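Local coordinates for protein glycerophosphodiester phosphodiesterase (Thermotoga maritima, PDB 1O1Z) that belongs to the glycerophosphodiester phosphodiesterase family, whose members are built on a TIM-barrel fold, and carries a bound sodium ion in the crystal, at residues Y25-L30 and K65-L70; G43-V48 and N107-E112; R49-G54 and A77-L82; Y148-D153 and E165-E170; Y173-P178 and K197-F202. One frame throughout, in Å; residues are numbered along the deposited sequence.

Overall arrangement
Four of the five contacts involve the curled, mainly parallel sheet of a TIM-type barrel; interaction 1 lies at the surface, tied to the sheet by N28. Interaction 2 sits about 4 Å from the centre of the chain (centre to centre) and touches every other contact. N28 ND2 of interaction 1 lies 3.0 Å from D47 OD1; E112 OE2 meets R49 NH1 of interaction 3 in a 2.9 Å salt bridge; L151 packs on E109 and H176 on N107. Interactions 4 and 5, whose centres are about 9 Å apart, cover consecutive beta-alpha-beta units and share an E168 OE2 to K197 NZ salt bridge of 2.7 Å. The sodium ion, at S123 and R126, is about 8 Å from the I108 side chain.

Interaction 1 (Y25-L30 and K65-L70); sequences YLENTL and KRLFGL
R66 reaches E27 with both terminal nitrogens of its guanidinium, one to each carboxylate oxygen. NH1 of R66 donates to OE1 of E27 at 2.9 Å, and NH2 of R66 to OE2 of E27 at 3.0 Å; both bonds are nearly straight, the first with an N-H...O angle of 167°. The grip is end-on but not coplanar: the oxygens lie close to the guanidinium plane, whereas the carboxylate is turned 47° from it and is met from above its own plane. Each partner has a second charge to answer, R66 NE pairing with D61 and E27 OE2 with R19, so the bridge is part of a larger ionic cluster. Next along the helix, L67 supplies the apolar floor. Its CD1 lies 3.8 Å from E27 CG, its CD2 4.1 Å from L26 CD1, and the same CD2 also lies over one face of the R66 guanidinium, toward the rim. E27 CG sits between its backbone N and carbonyl carbon (chi1 56°), facing L67. F68 adds a lighter touch, its CZ 4.3 Å from L26 CD2. L26 and E27 open a type II turn closing at T29, which N-caps helix 30-38. The arrangement is a surface tertiary contact, a bidentate salt bridge over leucine packing, joining the loop that follows strand 14-18 of the barrel to the short helix 65-68.

Interaction 2 (G43-V48 and N107-E112); sequences GVELDV and NIEIKE
V48 packs its CG2 methyl against I108 CG2 at 3.6 Å and I110 CD1 at 3.9 Å, while L46 CD1 approaches I108 CG1 at 4.2 Å. The backbones are joined by five hydrogen bonds: N107 N to V44 O, L46 N to N107 O, E109 N to L46 O, V48 N to E109 O and K111 N to V48 O. This is parallel pairing, with E45 beside N107 and D47 beside E109, and the strand directions differ by 28°, as suits neighbouring staves of a TIM barrel. Three carboxylates, those of E45, D47 and E109, share the other face with the N107 amide. E109 OE1 is 3.3 Å from D47 OD2 and 3.5 Å from E45 OE2, close approaches between acceptors and not hydrogen bonds. K111 NZ forms a salt bridge with E109 OE2 at 2.9 Å and lies 4.2 Å from D47 OD2, too far for a second one. D47 OD1 accepts from N28, and N107 ND2 donates to I130 and S132.

Interaction 3 (R49-G54 and A77-L82); sequences RLSKDG and ATVSEL
D53 and K52, with the neighbouring S51, bring a type I turn (S51 to G54) against the start of helix 79-85. CG of D53 lies between the backbone N and the carbonyl carbon (chi1 53°), and OD1 accepts from V79 N at 3.1 Å on the syn side, 25° out of the carboxylate plane. S51 OG donates to the same oxygen at 2.7 Å from the anti side and the opposite face, so two bonds fix the carboxylate. The other oxygen, OD2, takes a hydrogen bond from a water that in turn accepts from S80 N. K52 contributes through its backbone: its N bonds A77 O at 2.9 Å, nearly straight at the hydrogen (170°) but with the donor above the carbonyl plane. S51 also packs, OG lying 3.6 Å from V79 CG2 and CB 4.2 Å from L82 CD1. The helix start is closed separately by a capping box, T78 OG1 accepting from E81 N and E81 OE1 from T78 N. Together, D53, its water and the capping box occupy four N-H groups, those of T78, V79, S80 and E81; the helix dipole probably also favours the negative D53 carboxylate there.

Interaction 4 (Y148-D153 and E165-E170); sequences YGYLID and ERVEKE
Y150 pushes its ring into the side of helix 160-170, and the tight part of the contact gathers round its hydroxyl. OH of Y150 lies 3.3 Å from E170 CB and 3.5 Å from R166 CG, a close fit between oxygen and aliphatic carbon. Beside it V167 CG2 meets the ring at its edge, 4.0 Å from Y150 CE2. R166 passes obliquely, its guanidinium turned 88° from the ring plane with Y150 OH near its edge; this is neither a stack nor a hydrogen bond. The looser part is at Y148, whose OH comes no nearer to E170 than 3.9 Å, to the backbone O. Farther out, K169 NZ bridges E170 OE2 at 2.9 Å on the more exposed side of the helix. No hydrogen bond crosses between strand 148-151 and the helix within this beta-alpha-beta unit. The polar ends are instead met by neighbours: the D140 carboxylate serves both Y150 OH and R166 NH2, which also pairs with D137, while K144 serves Y148 OH and E170 OE1. Packing is what crosses the contact directly, and the charges of D140 and K144 probably help to hold the tyrosine hydroxyls and the polar ends of the R166 and E170 side chains.

Interaction 5 (Y173-P178 and K197-F202); sequences YSLHVP and KGIVIF
Strands 174-178 and 200-202 run parallel, their axes 4.7 Å apart and 20° from alignment, with backbone bonds V200 N to Y173 O, L175 N to V200 O, F202 N to L175 O and V177 N to F202 O. At the entry end a water donates to both Y173 O and G198 O, spanning the two segments where G198, just past helix 185-196, closes a Schellman motif with positive phi. At the same end the Y173 ring takes V200 CG2 over one face, a CH-pi contact 4.2 Å from CG2 to the ring centroid. The pairing closes the beta-alpha-beta unit of strand 174-178, helix 185-196 and strand 200-204, two neighbouring strands of the TIM barrel. Toward the helices, L175 CG packs on I199 CG2 at 3.7 Å and its CD1 on I201 CD1 at 4.1 Å, with F194 and V167 adding to this layer. The other face holds S174, H176, V200 and F202. There F202 CB sits over the imidazole of H176, 4.2 Å from the ring centroid and 15° off its normal, while the two side chains lie alongside each other, the rings meeting obliquely with planes 43° apart. S174 CB meets the F202 ring at its edge, 4.1 Å from CD1, and S174 OG shares a 2.8 Å hydrogen bond with H176 NE2 that steadies the imidazole.

Interaction 1 (Y25-L30 and K65-L70)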
# COMPACT_ATOMS: atom_id res chain seq x y z
N TYR A 25 -1.04 11.24 -12.87
CA TYR A 25 -1.91 12.09 -12.07
C TYR A 25 -1.30 12.30 -10.70
O TYR A 25 -0.51 11.49 -10.22
CB TYR A 25 -3.29 11.43 -11.96
CG TYR A 25 -3.90 11.20 -13.31
CD1 TYR A 25 -4.53 12.24 -13.99
CD2 TYR A 25 -3.74 9.98 -13.97
CE1 TYR A 25 -5.04 12.03 -15.27
CE2 TYR A 25 -4.27 9.77 -15.23
CZ TYR A 25 -4.91 10.79 -15.88
OH TYR A 25 -5.41 10.57 -17.15
N LEU A 26 -1.69 13.39 -10.05
CA LEU A 26 -1.07 13.72 -8.77
C LEU A 26 -1.33 12.63 -7.72
O LEU A 26 -2.47 12.25 -7.43
CB LEU A 26 -1.58 15.07 -8.27
CG LEU A 26 -1.00 15.54 -6.93
CD1 LEU A 26 0.49 15.75 -7.02
CD2 LEU A 26 -1.71 16.81 -6.43
N GLU A 27 -0.23 12.13 -7.14
CA GLU A 27 -0.28 11.03 -6.20
C GLU A 27 -1.29 11.24 -5.09
O GLU A 27 -1.44 12.34 -4.53
CB GLU A 27 1.08 10.81 -5.57
CG GLU A 27 1.64 12.02 -4.87
CD GLU A 27 2.89 11.68 -4.11
OE1 GLU A 27 3.94 11.64 -4.78
OE2 GLU A 27 2.81 11.44 -2.88
N ASN A 28 -1.94 10.16 -4.75
CA ASN A 28 -2.81 10.10 -3.57
C ASN A 28 -4.05 11.01 -3.64
O ASN A 28 -4.68 11.28 -2.61
CB ASN A 28 -2.01 10.29 -2.27
CG ASN A 28 -1.43 9.00 -1.75
OD1 ASN A 28 -1.96 7.90 -1.99
ND2 ASN A 28 -0.31 9.11 -1.05
N THR A 29 -4.42 11.44 -4.84
CA THR A 29 -5.66 12.20 -5.04
C THR A 29 -6.78 11.32 -5.55
O THR A 29 -6.54 10.25 -6.14
CB THR A 29 -5.48 13.34 -6.06
OG1 THR A 29 -5.10 12.81 -7.36
CG2 THR A 29 -4.39 14.31 -5.62
N LEU A 30 -8.02 11.79 -5.41
CA LEU A 30 -9.14 11.01 -5.91
C LEU A 30 -9.01 10.77 -7.40
O LEU A 30 -9.31 9.69 -7.87
CB LEU A 30 -10.50 11.67 -5.62
CG LEU A 30 -10.93 11.75 -4.17
CD1 LEU A 30 -12.23 12.54 -4.07
CD2 LEU A 30 -11.09 10.35 -3.58
N LYS A 65 5.14 19.96 2.11
CA LYS A 65 6.26 20.66 1.49
C LYS A 65 6.55 20.18 0.07
O LYS A 65 6.68 20.98 -0.85
CB LYS A 65 7.55 20.56 2.34
CG LYS A 65 7.45 21.15 3.72
CD LYS A 65 8.81 21.52 4.33
CE LYS A 65 9.36 20.42 5.21
NZ LYS A 65 10.52 20.92 6.03
N ARG A 66 6.65 18.87 -0.11
CA ARG A 66 7.11 18.31 -1.39
C ARG A 66 6.15 18.59 -2.54
O ARG A 66 6.58 18.92 -3.63
CB ARG A 66 7.33 16.80 -1.24
CG ARG A 66 7.85 16.07 -2.48
CD ARG A 66 8.21 14.61 -2.21
NE ARG A 66 7.10 13.90 -1.60
CZ ARG A 66 6.18 13.18 -2.26
NH1 ARG A 66 6.27 12.97 -3.58
NH2 ARG A 66 5.19 12.62 -1.58
N LEU A 67 4.86 18.44 -2.29
CA LEU A 67 3.86 18.50 -3.36
C LEU A 67 3.23 19.88 -3.52
O LEU A 67 2.78 20.24 -4.62
CB LEU A 67 2.75 17.48 -3.10
CG LEU A 67 3.12 15.98 -3.11
CD1 LEU A 67 1.93 15.19 -2.79
CD2 LEU A 67 3.73 15.59 -4.46
N PHE A 68 3.20 20.65 -2.44
CA PHE A 68 2.54 21.97 -2.42
C PHE A 68 3.43 23.15 -2.03
O PHE A 68 3.02 24.31 -2.16
CB PHE A 68 1.32 21.92 -1.49
CG PHE A 68 0.34 20.88 -1.88
CD1 PHE A 68 -0.59 21.14 -2.88
CD2 PHE A 68 0.35 19.63 -1.28
CE1 PHE A 68 -1.49 20.16 -3.26
CE2 PHE A 68 -0.56 18.64 -1.65
CZ PHE A 68 -1.48 18.92 -2.65
N GLY A 69 4.63 22.89 -1.54
CA GLY A 69 5.55 23.94 -1.15
C GLY A 69 5.14 24.64 0.12
O GLY A 69 5.53 25.79 0.36
N LEU A 70 4.38 23.94 0.96
CA LEU A 70 3.85 24.54 2.19
C LEU A 70 4.41 23.81 3.39
O LEU A 70 4.33 22.59 3.46
CB LEU A 70 2.33 24.44 2.21
CG LEU A 70 1.58 25.18 1.11
CD1 LEU A 70 0.11 24.79 1.15
CD2 LEU A 70 1.76 26.69 1.28

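Interaction 2 (G43-V48 and N107-E112)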
# COMPACT_ATOMS: atom_id res chain seq x y z
N GLY A 43 -6.78 -2.44 -8.09
CA GLY A 43 -6.96 -1.59 -6.94
C GLY A 43 -5.87 -0.54 -6.84
O GLY A 43 -5.17 -0.27 -7.81
N VAL A 44 -5.72 0.02 -5.65
CA VAL A 44 -4.77 1.09 -5.40
C VAL A 44 -4.11 0.89 -4.07
O VAL A 44 -4.66 0.21 -3.22
CB VAL A 44 -5.45 2.47 -5.44
CG1 VAL A 44 -6.07 2.79 -6.81
CG2 VAL A 44 -6.53 2.60 -4.35
N GLU A 45 -2.92 1.46 -3.92
CA GLU A 45 -2.24 1.57 -2.63
C GLU A 45 -2.25 3.04 -2.26
O GLU A 45 -2.09 3.93 -3.12
CB GLU A 45 -0.81 1.02 -2.76
CG GLU A 45 0.04 1.05 -1.51
CD GLU A 45 0.69 2.39 -1.19
OE1 GLU A 45 0.85 3.24 -2.09
OE2 GLU A 45 1.05 2.60 0.01
N LEU A 46 -2.42 3.31 -0.97
CA LEU A 46 -2.41 4.69 -0.49
C LEU A 46 -1.88 4.75 0.93
O LEU A 46 -1.74 3.72 1.58
CB LEU A 46 -3.80 5.29 -0.61
CG LEU A 46 -4.95 4.60 0.12
CD1 LEU A 46 -4.96 4.90 1.62
CD2 LEU A 46 -6.28 4.99 -0.50
N ASP A 47 -1.60 5.95 1.41
CA ASP A 47 -0.95 6.19 2.68
C ASP A 47 -1.85 7.02 3.58
O ASP A 47 -2.40 8.00 3.11
CB ASP A 47 0.31 7.00 2.43
CG ASP A 47 1.17 6.38 1.38
OD1 ASP A 47 1.28 6.88 0.23
OD2 ASP A 47 1.68 5.25 1.62
N VAL A 48 -1.98 6.62 4.85
CA VAL A 48 -2.86 7.32 5.78
C VAL A 48 -2.16 7.85 7.03
O VAL A 48 -1.25 7.22 7.58
CB VAL A 48 -4.10 6.49 6.19
CG1 VAL A 48 -4.99 6.23 5.00
CG2 VAL A 48 -3.74 5.20 6.91
N ASN A 107 -5.15 -1.08 -0.66
CA ASN A 107 -4.04 -1.38 0.23
C ASN A 107 -3.74 -0.10 0.98
O ASN A 107 -3.25 0.85 0.41
CB ASN A 107 -2.84 -1.88 -0.56
CG ASN A 107 -1.60 -2.00 0.24
OD1 ASN A 107 -0.51 -1.93 -0.34
ND2 ASN A 107 -1.72 -2.23 1.55
N ILE A 108 -4.11 -0.07 2.26
CA ILE A 108 -3.91 1.09 3.12
C ILE A 108 -2.62 0.93 3.89
O ILE A 108 -2.53 0.07 4.75
CB ILE A 108 -5.10 1.20 4.10
CG1 ILE A 108 -6.43 1.34 3.37
CG2 ILE A 108 -4.92 2.37 5.06
CD1 ILE A 108 -7.64 1.13 4.25
N GLU A 109 -1.63 1.76 3.59
CA GLU A 109 -0.39 1.78 4.35
C GLU A 109 -0.56 2.73 5.51
O GLU A 109 -0.78 3.93 5.34
CB GLU A 109 0.83 2.15 3.51
CG GLU A 109 2.08 2.13 4.38
CD GLU A 109 3.39 2.54 3.74
OE1 GLU A 109 3.47 2.64 2.50
OE2 GLU A 109 4.34 2.79 4.52
N ILE A 110 -0.41 2.20 6.71
CA ILE A 110 -0.52 2.98 7.93
C ILE A 110 0.82 3.66 8.17
O ILE A 110 1.82 2.99 8.43
CB ILE A 110 -0.84 2.09 9.12
CG1 ILE A 110 -1.99 1.13 8.85
CG2 ILE A 110 -1.07 2.99 10.34
CD1 ILE A 110 -3.27 1.78 8.80
N LYS A 111 0.84 4.99 8.14
CA LYS A 111 2.09 5.71 8.34
C LYS A 111 2.37 6.09 9.81
O LYS A 111 3.50 6.43 10.16
CB LYS A 111 2.08 6.99 7.48
CG LYS A 111 2.13 6.75 5.99
CD LYS A 111 3.45 6.05 5.60
CE LYS A 111 3.86 6.24 4.17
NZ LYS A 111 5.15 5.49 3.89
N GLU A 112 1.30 6.06 10.62
CA GLU A 112 1.31 6.49 12.02
C GLU A 112 0.50 5.53 12.87
O GLU A 112 -0.67 5.29 12.58
CB GLU A 112 0.64 7.87 12.13
CG GLU A 112 1.28 8.91 11.28
CD GLU A 112 0.56 10.25 11.32
OE1 GLU A 112 -0.63 10.31 11.78
OE2 GLU A 112 1.18 11.21 10.85

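Interaction 3 (R49-G54 and A77-L82)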
# COMPACT_ATOMS: atom_id res chain seq x y z
N ARG A 49 -2.67 9.01 7.46
CA ARG A 49 -2.18 9.75 8.61
C ARG A 49 -3.36 10.46 9.28
O ARG A 49 -4.47 10.47 8.74
CB ARG A 49 -1.19 10.83 8.17
CG ARG A 49 0.09 10.28 7.57
CD ARG A 49 1.05 11.39 7.20
NE ARG A 49 2.31 10.83 6.77
CZ ARG A 49 3.31 10.47 7.54
NH1 ARG A 49 3.26 10.62 8.87
NH2 ARG A 49 4.42 9.98 7.00
N LEU A 50 -3.11 11.05 10.43
CA LEU A 50 -4.15 11.84 11.10
C LEU A 50 -3.98 13.34 10.95
O LEU A 50 -2.88 13.89 11.05
CB LEU A 50 -4.18 11.60 12.60
CG LEU A 50 -4.60 10.26 13.10
CD1 LEU A 50 -4.69 10.34 14.64
CD2 LEU A 50 -5.91 9.79 12.50
N SER A 51 -5.13 13.99 10.76
CA SER A 51 -5.22 15.43 10.84
C SER A 51 -5.30 15.87 12.30
O SER A 51 -5.41 15.03 13.22
CB SER A 51 -6.49 15.90 10.10
OG SER A 51 -7.64 15.42 10.80
N LYS A 52 -5.27 17.18 12.49
CA LYS A 52 -5.32 17.74 13.84
C LYS A 52 -6.60 17.34 14.56
O LYS A 52 -6.58 17.14 15.79
CB LYS A 52 -5.21 19.25 13.81
CG LYS A 52 -5.24 19.86 15.22
CD LYS A 52 -4.57 21.20 15.27
CE LYS A 52 -4.55 21.76 16.69
NZ LYS A 52 -4.28 23.23 16.71
N ASP A 53 -7.70 17.30 13.80
CA ASP A 53 -9.01 16.91 14.34
C ASP A 53 -9.28 15.39 14.34
O ASP A 53 -10.42 14.94 14.56
CB ASP A 53 -10.19 17.73 13.72
CG ASP A 53 -10.24 17.73 12.18
OD1 ASP A 53 -9.26 17.46 11.45
OD2 ASP A 53 -11.29 18.06 11.57
N GLY A 54 -8.22 14.60 14.12
CA GLY A 54 -8.26 13.17 14.34
C GLY A 54 -8.92 12.38 13.24
O GLY A 54 -9.38 11.24 13.44
N ALA A 77 -3.04 20.66 11.15
CA ALA A 77 -4.16 21.30 10.46
C ALA A 77 -5.37 20.38 10.48
O ALA A 77 -5.24 19.15 10.41
CB ALA A 77 -3.79 21.62 9.04
N THR A 78 -6.57 20.96 10.55
CA THR A 78 -7.79 20.18 10.39
C THR A 78 -7.98 19.75 8.93
O THR A 78 -7.38 20.31 8.00
CB THR A 78 -9.02 21.00 10.82
OG1 THR A 78 -9.17 22.11 9.92
CG2 THR A 78 -8.86 21.58 12.22
N VAL A 79 -8.85 18.78 8.71
CA VAL A 79 -9.15 18.37 7.34
C VAL A 79 -9.59 19.57 6.47
O VAL A 79 -9.10 19.75 5.36
CB VAL A 79 -10.21 17.25 7.27
CG1 VAL A 79 -10.62 16.98 5.85
CG2 VAL A 79 -9.68 15.97 7.88
N SER A 80 -10.47 20.41 7.00
CA SER A 80 -10.94 21.58 6.28
C SER A 80 -9.77 22.51 5.91
O SER A 80 -9.68 22.99 4.79
CB SER A 80 -11.99 22.34 7.09
OG SER A 80 -12.47 23.44 6.32
N GLU A 81 -8.87 22.75 6.88
CA GLU A 81 -7.70 23.60 6.64
C GLU A 81 -6.78 23.00 5.57
O GLU A 81 -6.29 23.72 4.72
CB GLU A 81 -6.94 23.79 7.95
CG GLU A 81 -7.69 24.73 8.89
CD GLU A 81 -7.19 24.74 10.32
OE1 GLU A 81 -6.33 23.91 10.72
OE2 GLU A 81 -7.68 25.60 11.08
N LEU A 82 -6.60 21.69 5.61
CA LEU A 82 -5.78 21.00 4.61
C LEU A 82 -6.38 21.09 3.22
O LEU A 82 -5.68 21.30 2.25
CB LEU A 82 -5.57 19.53 5.00
CG LEU A 82 -4.72 19.35 6.26
CD1 LEU A 82 -4.82 17.94 6.80
CD2 LEU A 82 -3.27 19.75 5.99
O HOH W 1 -12.11 19.71 9.48

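Interaction 4 (Y148-D153 and E165-E170)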
# COMPACT_ATOMS: atom_id res chain seq x y z
N TYR A 148 -3.54 -8.28 6.57
CA TYR A 148 -2.44 -7.38 6.63
C TYR A 148 -1.22 -7.95 6.00
O TYR A 148 -1.07 -9.17 5.86
CB TYR A 148 -2.15 -6.89 8.03
CG TYR A 148 -1.70 -7.89 9.06
CD1 TYR A 148 -0.37 -8.31 9.13
CD2 TYR A 148 -2.56 -8.28 10.07
CE1 TYR A 148 0.05 -9.16 10.16
CE2 TYR A 148 -2.14 -9.09 11.11
CZ TYR A 148 -0.82 -9.53 11.15
OH TYR A 148 -0.44 -10.33 12.20
N GLY A 149 -0.38 -7.00 5.59
CA GLY A 149 0.83 -7.29 4.90
C GLY A 149 1.99 -6.57 5.53
O GLY A 149 1.96 -5.36 5.80
N TYR A 150 3.06 -7.31 5.75
CA TYR A 150 4.28 -6.72 6.25
C TYR A 150 5.00 -6.01 5.12
O TYR A 150 5.31 -6.64 4.11
CB TYR A 150 5.21 -7.81 6.76
CG TYR A 150 4.77 -8.59 7.99
CD1 TYR A 150 3.94 -8.04 8.97
CD2 TYR A 150 5.30 -9.85 8.21
CE1 TYR A 150 3.66 -8.75 10.15
CE2 TYR A 150 5.00 -10.56 9.35
CZ TYR A 150 4.17 -10.01 10.29
OH TYR A 150 3.87 -10.75 11.44
N LEU A 151 5.36 -4.74 5.30
CA LEU A 151 6.27 -4.05 4.40
C LEU A 151 7.65 -4.29 4.92
O LEU A 151 7.93 -4.03 6.08
CB LEU A 151 5.97 -2.56 4.35
CG LEU A 151 4.83 -2.22 3.41
CD1 LEU A 151 4.17 -0.87 3.75
CD2 LEU A 151 5.41 -2.17 1.99
N ILE A 152 8.53 -4.75 4.04
CA ILE A 152 9.88 -5.11 4.43
C ILE A 152 10.89 -4.08 3.96
O ILE A 152 10.88 -3.71 2.79
CB ILE A 152 10.19 -6.51 3.84
CG1 ILE A 152 9.15 -7.55 4.28
CG2 ILE A 152 11.61 -6.92 4.19
CD1 ILE A 152 9.27 -8.87 3.54
N ASP A 153 11.75 -3.63 4.87
CA ASP A 153 12.86 -2.74 4.53
C ASP A 153 14.16 -3.40 5.01
O ASP A 153 14.15 -4.57 5.43
CB ASP A 153 12.63 -1.31 5.06
CG ASP A 153 12.65 -1.19 6.59
OD1 ASP A 153 13.24 -2.04 7.27
OD2 ASP A 153 12.09 -0.25 7.20
N GLU A 165 10.43 -17.00 11.33
CA GLU A 165 9.74 -17.38 12.56
C GLU A 165 8.48 -16.52 12.74
O GLU A 165 7.43 -17.01 13.08
CB GLU A 165 10.68 -17.22 13.75
CG GLU A 165 11.81 -18.24 13.82
CD GLU A 165 12.86 -17.91 14.88
OE1 GLU A 165 12.71 -16.90 15.61
OE2 GLU A 165 13.84 -18.68 14.99
N ARG A 166 8.62 -15.21 12.49
CA ARG A 166 7.50 -14.29 12.66
C ARG A 166 6.36 -14.58 11.71
O ARG A 166 5.21 -14.58 12.08
CB ARG A 166 8.00 -12.87 12.42
CG ARG A 166 6.98 -11.83 12.75
CD ARG A 166 7.53 -10.43 12.52
NE ARG A 166 6.69 -9.55 13.27
CZ ARG A 166 7.07 -8.65 14.16
NH1 ARG A 166 8.34 -8.33 14.46
NH2 ARG A 166 6.11 -8.02 14.75
N VAL A 167 6.70 -14.82 10.45
CA VAL A 167 5.69 -15.06 9.43
C VAL A 167 4.95 -16.37 9.74
O VAL A 167 3.73 -16.43 9.63
CB VAL A 167 6.32 -15.08 8.03
CG1 VAL A 167 5.32 -15.53 6.97
CG2 VAL A 167 6.83 -13.71 7.69
N GLU A 168 5.67 -17.41 10.15
CA GLU A 168 5.05 -18.67 10.58
C GLU A 168 4.11 -18.49 11.77
O GLU A 168 2.98 -19.02 11.80
CB GLU A 168 6.14 -19.69 10.93
CG GLU A 168 6.92 -20.20 9.73
CD GLU A 168 6.31 -21.44 9.10
OE1 GLU A 168 6.84 -21.90 8.06
OE2 GLU A 168 5.31 -21.97 9.64
N LYS A 169 4.56 -17.71 12.74
CA LYS A 169 3.84 -17.54 13.99
C LYS A 169 2.58 -16.69 13.82
O LYS A 169 1.55 -16.96 14.43
CB LYS A 169 4.79 -16.92 15.04
CG LYS A 169 4.14 -16.35 16.23
CD LYS A 169 5.16 -15.94 17.27
CE LYS A 169 4.48 -15.86 18.61
NZ LYS A 169 3.42 -14.80 18.55
N GLU A 170 2.68 -15.64 13.00
CA GLU A 170 1.64 -14.61 12.90
C GLU A 170 0.75 -14.72 11.69
O GLU A 170 -0.36 -14.18 11.70
CB GLU A 170 2.27 -13.23 12.91
CG GLU A 170 3.05 -12.90 14.17
CD GLU A 170 2.23 -12.80 15.46
OE1 GLU A 170 0.99 -12.81 15.40
OE2 GLU A 170 2.88 -12.76 16.52

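Interaction 5 (Y173-P178 and K197-F202)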
# COMPACT_ATOMS: atom_id res chain seq x y z
N TYR A 173 -1.45 -12.07 5.90
CA TYR A 173 -2.04 -12.37 4.61
C TYR A 173 -1.01 -12.24 3.49
O TYR A 173 -0.99 -13.03 2.57
CB TYR A 173 -3.20 -11.40 4.34
CG TYR A 173 -3.74 -11.43 2.96
CD1 TYR A 173 -4.51 -12.49 2.51
CD2 TYR A 173 -3.46 -10.38 2.08
CE1 TYR A 173 -5.01 -12.51 1.21
CE2 TYR A 173 -3.96 -10.39 0.79
CZ TYR A 173 -4.71 -11.46 0.36
OH TYR A 173 -5.21 -11.47 -0.94
N SER A 174 -0.20 -11.19 3.56
CA SER A 174 0.71 -10.85 2.46
C SER A 174 2.05 -10.34 2.98
O SER A 174 2.20 -9.94 4.15
CB SER A 174 0.06 -9.80 1.57
OG SER A 174 -0.35 -8.66 2.31
N LEU A 175 3.03 -10.39 2.09
CA LEU A 175 4.34 -9.80 2.30
C LEU A 175 4.60 -8.86 1.14
O LEU A 175 4.40 -9.24 -0.00
CB LEU A 175 5.41 -10.86 2.34
CG LEU A 175 5.25 -11.89 3.45
CD1 LEU A 175 6.26 -13.03 3.29
CD2 LEU A 175 5.41 -11.26 4.83
N HIS A 176 4.99 -7.63 1.46
CA HIS A 176 5.18 -6.58 0.48
C HIS A 176 6.66 -6.28 0.45
O HIS A 176 7.19 -5.63 1.34
CB HIS A 176 4.37 -5.35 0.89
CG HIS A 176 2.89 -5.59 0.96
ND1 HIS A 176 1.97 -4.58 0.75
CD2 HIS A 176 2.17 -6.71 1.22
CE1 HIS A 176 0.74 -5.08 0.88
NE2 HIS A 176 0.83 -6.36 1.18
N VAL A 177 7.32 -6.82 -0.56
CA VAL A 177 8.78 -6.87 -0.59
C VAL A 177 9.32 -5.98 -1.71
O VAL A 177 8.72 -5.81 -2.78
CB VAL A 177 9.28 -8.31 -0.73
CG1 VAL A 177 8.57 -9.23 0.28
CG2 VAL A 177 9.04 -8.81 -2.06
N PRO A 178 10.45 -5.34 -1.48
CA PRO A 178 11.07 -4.56 -2.54
C PRO A 178 11.47 -5.48 -3.67
O PRO A 178 11.93 -6.59 -3.43
CB PRO A 178 12.30 -3.95 -1.87
CG PRO A 178 12.43 -4.59 -0.56
CD PRO A 178 11.21 -5.31 -0.22
N LYS A 197 2.80 -21.85 1.40
CA LYS A 197 1.86 -21.81 2.52
C LYS A 197 0.62 -20.93 2.32
O LYS A 197 -0.26 -20.92 3.18
CB LYS A 197 2.56 -21.31 3.79
CG LYS A 197 3.49 -22.28 4.43
CD LYS A 197 3.87 -21.78 5.82
CE LYS A 197 2.81 -22.11 6.88
NZ LYS A 197 3.08 -21.43 8.18
N GLY A 198 0.54 -20.19 1.23
CA GLY A 198 -0.66 -19.42 0.89
C GLY A 198 -0.50 -17.93 1.16
O GLY A 198 -1.44 -17.14 0.92
N ILE A 199 0.69 -17.53 1.59
CA ILE A 199 0.97 -16.09 1.77
C ILE A 199 1.11 -15.42 0.41
O ILE A 199 1.70 -16.00 -0.53
CB ILE A 199 2.20 -15.87 2.63
CG1 ILE A 199 1.94 -16.42 4.04
CG2 ILE A 199 2.55 -14.37 2.70
CD1 ILE A 199 3.15 -16.72 4.78
N VAL A 200 0.49 -14.26 0.26
CA VAL A 200 0.44 -13.51 -0.99
C VAL A 200 1.64 -12.59 -1.07
O VAL A 200 1.92 -11.89 -0.11
CB VAL A 200 -0.89 -12.69 -1.09
CG1 VAL A 200 -0.93 -11.78 -2.27
CG2 VAL A 200 -2.08 -13.66 -1.15
N ILE A 201 2.38 -12.63 -2.17
CA ILE A 201 3.59 -11.83 -2.30
C ILE A 201 3.34 -10.66 -3.25
O ILE A 201 3.01 -10.87 -4.41
CB ILE A 201 4.74 -12.70 -2.89
CG1 ILE A 201 4.95 -14.01 -2.07
CG2 ILE A 201 6.00 -11.86 -3.03
CD1 ILE A 201 5.28 -13.81 -0.62
N PHE A 202 3.49 -9.44 -2.74
CA PHE A 202 3.42 -8.22 -3.55
C PHE A 202 4.83 -7.65 -3.63
O PHE A 202 5.61 -7.72 -2.67
CB PHE A 202 2.53 -7.15 -2.90
CG PHE A 202 1.06 -7.38 -3.05
CD1 PHE A 202 0.38 -8.16 -2.14
CD2 PHE A 202 0.34 -6.76 -4.09
CE1 PHE A 202 -0.98 -8.38 -2.27
CE2 PHE A 202 -1.03 -7.00 -4.21
CZ PHE A 202 -1.68 -7.80 -3.28
O HOH W 2 -2.67 -15.27 2.43